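Local atomic coordinates of cysteine desulfurase (Fervidobacterium islandicum, PDB entry 6A6E), a protein that probably uses pyridoxal-5'-phosphate to take sulfur from cysteine, leaving alanine and passing the sulfur on through the Suf system. Residues I119-V131 with G148-I162. Numbering follows the deposited sequence.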
loop_
_atom_site.group_PDB
_atom_site.type_symbol
_atom_site.label_atom_id
_atom_site.label_comp_id
_atom_site.label_asym_id
_atom_site.label_seq_id
_atom_site.Cartn_x
_atom_site.Cartn_y
_atom_site.Cartn_z
ATOM N N ILE A 119 7.984 -19.672 -15.502
ATOM C CA ILE A 119 8.806 -20.445 -14.623
ATOM C C ILE A 119 7.931 -21.463 -13.884
ATOM O O ILE A 119 8.312 -22.639 -13.727
ATOM C CB ILE A 119 9.483 -19.527 -13.630
ATOM C CG1 ILE A 119 10.468 -18.639 -14.359
ATOM C CG2 ILE A 119 10.117 -20.333 -12.482
ATOM C CD1 ILE A 119 11.115 -17.568 -13.522
ATOM N N LEU A 120 6.787 -21.030 -13.374
ATOM C CA LEU A 120 5.850 -21.940 -12.737
ATOM C C LEU A 120 4.809 -22.336 -13.741
ATOM O O LEU A 120 3.981 -21.505 -14.088
ATOM C CB LEU A 120 5.170 -21.285 -11.534
ATOM C CG LEU A 120 4.205 -22.115 -10.683
ATOM C CD1 LEU A 120 4.790 -23.375 -10.099
ATOM C CD2 LEU A 120 3.707 -21.220 -9.548
ATOM N N LYS A 121 4.864 -23.580 -14.243
ATOM C CA LYS A 121 3.956 -24.057 -15.322
ATOM C C LYS A 121 2.893 -25.011 -14.856
ATOM O O LYS A 121 2.990 -25.551 -13.765
ATOM C CB LYS A 121 4.713 -24.773 -16.417
ATOM C CG LYS A 121 5.899 -24.051 -16.966
ATOM C CD LYS A 121 6.134 -24.622 -18.341
ATOM C CE LYS A 121 7.471 -24.225 -18.875
ATOM N NZ LYS A 121 8.457 -25.135 -18.261
ATOM N N THR A 122 1.908 -25.279 -15.712
ATOM C CA THR A 122 0.867 -26.270 -15.427
ATOM C C THR A 122 1.568 -27.567 -15.071
ATOM O O THR A 122 2.598 -27.901 -15.646
ATOM C CB THR A 122 -0.063 -26.519 -16.633
ATOM O OG1 THR A 122 0.729 -26.493 -17.808
ATOM C CG2 THR A 122 -1.007 -25.446 -16.828
ATOM N N GLU A 123 1.067 -28.267 -14.069
ATOM C CA GLU A 123 1.731 -29.510 -13.657
ATOM C C GLU A 123 3.163 -29.434 -13.061
ATOM O O GLU A 123 3.713 -30.474 -12.699
ATOM C CB GLU A 123 1.705 -30.505 -14.835
ATOM C CG GLU A 123 0.314 -30.631 -15.441
ATOM C CD GLU A 123 0.049 -32.013 -15.941
ATOM O OE1 GLU A 123 0.913 -32.526 -16.696
ATOM O OE2 GLU A 123 -1.008 -32.573 -15.563
ATOM N N ASP A 124 3.770 -28.243 -12.941
ATOM C CA ASP A 124 4.814 -28.069 -11.933
ATOM C C ASP A 124 4.163 -28.177 -10.567
ATOM O O ASP A 124 2.939 -28.047 -10.419
ATOM C CB ASP A 124 5.484 -26.722 -12.029
ATOM C CG ASP A 124 6.432 -26.624 -13.181
ATOM O OD1 ASP A 124 6.840 -27.654 -13.715
ATOM O OD2 ASP A 124 6.769 -25.503 -13.569
ATOM N N THR A 125 4.986 -28.380 -9.567
ATOM C CA THR A 125 4.478 -28.450 -8.182
ATOM C C THR A 125 5.115 -27.353 -7.374
ATOM O O THR A 125 6.310 -27.087 -7.544
ATOM C CB THR A 125 4.843 -29.792 -7.500
ATOM O OG1 THR A 125 4.175 -30.823 -8.192
ATOM C CG2 THR A 125 4.428 -29.862 -6.033
ATOM N N VAL A 126 4.276 -26.716 -6.549
ATOM C CA VAL A 126 4.680 -25.800 -5.537
ATOM C C VAL A 126 4.542 -26.549 -4.244
ATOM O O VAL A 126 3.457 -27.003 -3.936
ATOM C CB VAL A 126 3.734 -24.549 -5.405
ATOM C CG1 VAL A 126 4.288 -23.623 -4.337
ATOM C CG2 VAL A 126 3.677 -23.811 -6.707
ATOM N N LEU A 127 5.602 -26.568 -3.461
ATOM C CA LEU A 127 5.600 -27.170 -2.142
ATOM C C LEU A 127 5.560 -26.084 -1.057
ATOM O O LEU A 127 6.474 -25.258 -0.952
ATOM C CB LEU A 127 6.882 -27.960 -1.934
ATOM C CG LEU A 127 7.103 -28.634 -0.576
ATOM C CD1 LEU A 127 5.989 -29.645 -0.337
ATOM C CD2 LEU A 127 8.472 -29.325 -0.562
ATOM N N ILE A 128 4.546 -26.152 -0.200
ATOM C CA ILE A 128 4.465 -25.290 0.994
ATOM C C ILE A 128 4.372 -26.135 2.255
ATOM O O ILE A 128 4.514 -27.321 2.170
ATOM C CB ILE A 128 3.291 -24.306 0.876
ATOM C CG1 ILE A 128 1.961 -25.007 0.781
ATOM C CG2 ILE A 128 3.470 -23.431 -0.361
ATOM C CD1 ILE A 128 0.795 -24.031 0.596
ATOM N N SER A 129 4.217 -25.544 3.429
ATOM C CA SER A 129 4.064 -26.336 4.620
ATOM C C SER A 129 2.621 -26.274 5.147
ATOM O O SER A 129 1.872 -25.356 4.824
ATOM C CB SER A 129 5.046 -25.880 5.682
ATOM O OG SER A 129 4.420 -25.016 6.585
ATOM N N GLN A 130 2.250 -27.258 5.983
ATOM C CA GLN A 130 0.946 -27.298 6.592
ATOM C C GLN A 130 0.704 -26.163 7.598
ATOM O O GLN A 130 -0.443 -25.906 7.964
ATOM C CB GLN A 130 0.694 -28.655 7.298
ATOM C CG GLN A 130 0.268 -29.726 6.340
ATOM C CD GLN A 130 -0.167 -31.069 6.977
ATOM O OE1 GLN A 130 0.233 -31.440 8.071
ATOM N NE2 GLN A 130 -1.012 -31.792 6.236
ATOM N N VAL A 131 1.744 -25.532 8.103
ATOM C CA VAL A 131 1.526 -24.498 9.082
ATOM C C VAL A 131 1.496 -23.080 8.473
ATOM O O VAL A 131 1.509 -22.080 9.217
ATOM C CB VAL A 131 2.597 -24.584 10.197
ATOM C CG1 VAL A 131 2.782 -26.033 10.633
ATOM C CG2 VAL A 131 3.927 -24.045 9.754
ATOM N N GLY A 148 -2.950 -23.972 -13.353
ATOM C CA GLY A 148 -2.764 -25.424 -13.453
ATOM C C GLY A 148 -1.661 -26.121 -12.653
ATOM O O GLY A 148 -1.499 -27.355 -12.782
ATOM N N PHE A 149 -0.883 -25.389 -11.836
ATOM C CA PHE A 149 0.206 -26.049 -11.093
ATOM C C PHE A 149 -0.458 -26.811 -9.969
ATOM O O PHE A 149 -1.629 -26.613 -9.736
ATOM C CB PHE A 149 1.276 -25.073 -10.578
ATOM C CG PHE A 149 0.721 -23.898 -9.798
ATOM C CD1 PHE A 149 0.537 -23.994 -8.447
ATOM C CD2 PHE A 149 0.385 -22.715 -10.432
ATOM C CE1 PHE A 149 0.051 -22.930 -7.708
ATOM C CE2 PHE A 149 -0.075 -21.613 -9.691
ATOM C CZ PHE A 149 -0.266 -21.741 -8.344
ATOM N N LYS A 150 0.309 -27.636 -9.267
ATOM C CA LYS A 150 -0.195 -28.425 -8.171
ATOM C C LYS A 150 0.449 -27.903 -6.909
ATOM O O LYS A 150 1.523 -27.352 -6.945
ATOM C CB LYS A 150 0.214 -29.886 -8.320
ATOM C CG LYS A 150 -0.221 -30.531 -9.617
ATOM C CD LYS A 150 0.227 -32.007 -9.676
ATOM C CE LYS A 150 0.375 -32.451 -11.139
ATOM N NZ LYS A 150 0.861 -33.854 -11.341
ATOM N N VAL A 151 -0.228 -28.087 -5.806
ATOM C CA VAL A 151 0.306 -27.692 -4.518
ATOM C C VAL A 151 0.483 -28.942 -3.645
ATOM O O VAL A 151 -0.445 -29.763 -3.533
ATOM C CB VAL A 151 -0.685 -26.739 -3.844
ATOM C CG1 VAL A 151 -0.179 -26.337 -2.488
ATOM C CG2 VAL A 151 -0.912 -25.490 -4.752
ATOM N N ALA A 152 1.626 -29.040 -2.986
ATOM C CA ALA A 152 1.945 -30.170 -2.072
ATOM C C ALA A 152 2.425 -29.593 -0.781
ATOM O O ALA A 152 2.858 -28.426 -0.746
ATOM C CB ALA A 152 3.030 -31.025 -2.684
ATOM N N TYR A 153 2.316 -30.359 0.298
ATOM C CA TYR A 153 2.646 -29.855 1.631
ATOM C C TYR A 153 3.701 -30.668 2.350
ATOM O O TYR A 153 3.680 -31.870 2.265
ATOM C CB TYR A 153 1.407 -29.894 2.508
ATOM C CG TYR A 153 0.347 -28.927 2.077
ATOM C CD1 TYR A 153 -0.544 -29.243 1.058
ATOM C CD2 TYR A 153 0.217 -27.705 2.704
ATOM C CE1 TYR A 153 -1.536 -28.360 0.659
ATOM C CE2 TYR A 153 -0.766 -26.828 2.323
ATOM C CZ TYR A 153 -1.639 -27.140 1.308
ATOM O OH TYR A 153 -2.650 -26.238 0.960
ATOM N N ILE A 154 4.607 -30.014 3.072
ATOM C CA ILE A 154 5.418 -30.650 4.103
ATOM C C ILE A 154 4.532 -30.807 5.329
ATOM O O ILE A 154 3.937 -29.801 5.781
ATOM C CB ILE A 154 6.601 -29.766 4.458
ATOM C CG1 ILE A 154 7.480 -29.526 3.210
ATOM C CG2 ILE A 154 7.372 -30.349 5.612
ATOM C CD1 ILE A 154 8.458 -28.403 3.421
ATOM N N THR A 155 4.394 -32.024 5.859
ATOM C CA THR A 155 3.389 -32.250 6.921
ATOM C C THR A 155 3.940 -31.922 8.290
ATOM O O THR A 155 5.140 -31.990 8.530
ATOM C CB THR A 155 2.898 -33.704 6.944
ATOM O OG1 THR A 155 4.023 -34.519 7.099
ATOM C CG2 THR A 155 2.299 -34.078 5.636
ATOM N N ALA A 156 3.067 -31.459 9.166
ATOM C CA ALA A 156 3.401 -31.142 10.509
ATOM C C ALA A 156 2.939 -32.273 11.408
ATOM O O ALA A 156 2.045 -33.026 11.002
ATOM C CB ALA A 156 2.687 -29.881 10.937
ATOM N N ASP A 157 3.506 -32.362 12.613
ATOM C CA ASP A 157 3.093 -33.387 13.533
ATOM C C ASP A 157 1.881 -32.849 14.321
ATOM O O ASP A 157 1.351 -31.734 14.036
ATOM C CB ASP A 157 4.271 -33.916 14.414
ATOM C CG ASP A 157 4.694 -32.957 15.520
ATOM O OD1 ASP A 157 4.021 -31.916 15.750
ATOM O OD2 ASP A 157 5.714 -33.251 16.215
ATOM N N GLU A 158 1.484 -33.600 15.340
ATOM C CA GLU A 158 0.186 -33.403 15.936
ATOM C C GLU A 158 0.244 -32.262 16.936
ATOM O O GLU A 158 -0.783 -31.838 17.413
ATOM C CB GLU A 158 -0.366 -34.716 16.523
ATOM C CG GLU A 158 0.301 -35.206 17.790
ATOM C CD GLU A 158 -0.350 -36.497 18.346
ATOM O OE1 GLU A 158 -1.132 -37.202 17.632
ATOM O OE2 GLU A 158 -0.078 -36.790 19.526
ATOM N N LYS A 159 1.454 -31.750 17.205
ATOM C CA LYS A 159 1.657 -30.510 17.952
ATOM C C LYS A 159 1.931 -29.288 16.986
ATOM O O LYS A 159 2.230 -28.191 17.423
ATOM C CB LYS A 159 2.765 -30.705 18.987
ATOM C CG LYS A 159 2.331 -31.391 20.282
ATOM C CD LYS A 159 1.517 -30.463 21.176
ATOM C CE LYS A 159 1.202 -31.061 22.543
ATOM N NZ LYS A 159 0.297 -30.130 23.313
ATOM N N GLY A 160 1.871 -29.532 15.688
ATOM C CA GLY A 160 2.125 -28.511 14.686
ATOM C C GLY A 160 3.588 -28.297 14.308
ATOM O O GLY A 160 3.902 -27.337 13.668
ATOM N N VAL A 161 4.467 -29.218 14.682
ATOM C CA VAL A 161 5.921 -29.061 14.482
ATOM C C VAL A 161 6.278 -29.589 13.125
ATOM O O VAL A 161 5.755 -30.636 12.688
ATOM C CB VAL A 161 6.757 -29.793 15.597
ATOM C CG1 VAL A 161 8.257 -29.625 15.390
ATOM C CG2 VAL A 161 6.425 -29.209 16.914
ATOM N N ILE A 162 7.116 -28.831 12.408
ATOM C CA ILE A 162 7.725 -29.311 11.161
ATOM C C ILE A 162 9.133 -29.844 11.545
ATOM O O ILE A 162 10.019 -29.067 11.853
ATOM C CB ILE A 162 7.888 -28.186 10.121
ATOM C CG1 ILE A 162 6.548 -27.575 9.770
ATOM C CG2 ILE A 162 8.656 -28.693 8.885
ATOM C CD1 ILE A 162 5.726 -28.388 8.835
HETATM O O HOH W 1 -0.610 -33.528 9.648
#
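Gln-130 OE1 is gripped twice: Ala-156 N donates to it at 3.0 Å in a nearly straight bond, the donor tilted 34° from the amide plane, and a water that also donates to Ala-156 O donates it a second hydrogen bond. The extended glutamine chain, its CG anti to the carbonyl carbon (chi1 -81°), lies alongside Thr-155 and carries the amide past the end of the strand pairing. A leucine here would probably leave the N-H of Ala-156 without its acceptor and the water without one of its two acceptors, with Ala-156 less firmly placed. The backbone of Gln-130 closes the ladder itself, N donating to Ile-154 O. Strands 125-129 and 150-154 run parallel before this point, joined through helix 138-147 in a beta-alpha-beta crossover; within this chain 150-154 is an outermost strand of the large-domain sheet of this fold-type I, PLP-dependent family.

On the face bearing Val-126, Ile-128, Val-151 and Tyr-153, the helix packs with Trp-140 against the first two. Beta-branched residues suit the extended backbone there, and Ile-128 holds CG1 between its backbone N and carbonyl carbon (chi1 62°), bringing it 3.6 Å from Tyr-153 CE2. The two side chains lie side by side, while Ser-129 O meets the edge of the ring. The phenol OH continues to Phe-271 O of the second subunit, which makes tyrosine apt at this border. Opposite, Leu-127 CD1 packs 3.8 Å from Ile-154 CG1, with Thr-170 of helix 164-173 against both.

At the start of the strands, Leu-120 CD2 sits over one face of the Phe-149 ring, 3.9 Å from its centroid, a CH-pi contact; Val-126 CG2 comes obliquely to Phe-149 CD1 at 3.6 Å. Gly-148 O accepts from Glu-123 N; the glycine has positive phi, and even a CB there would run into Thr-122 CG2.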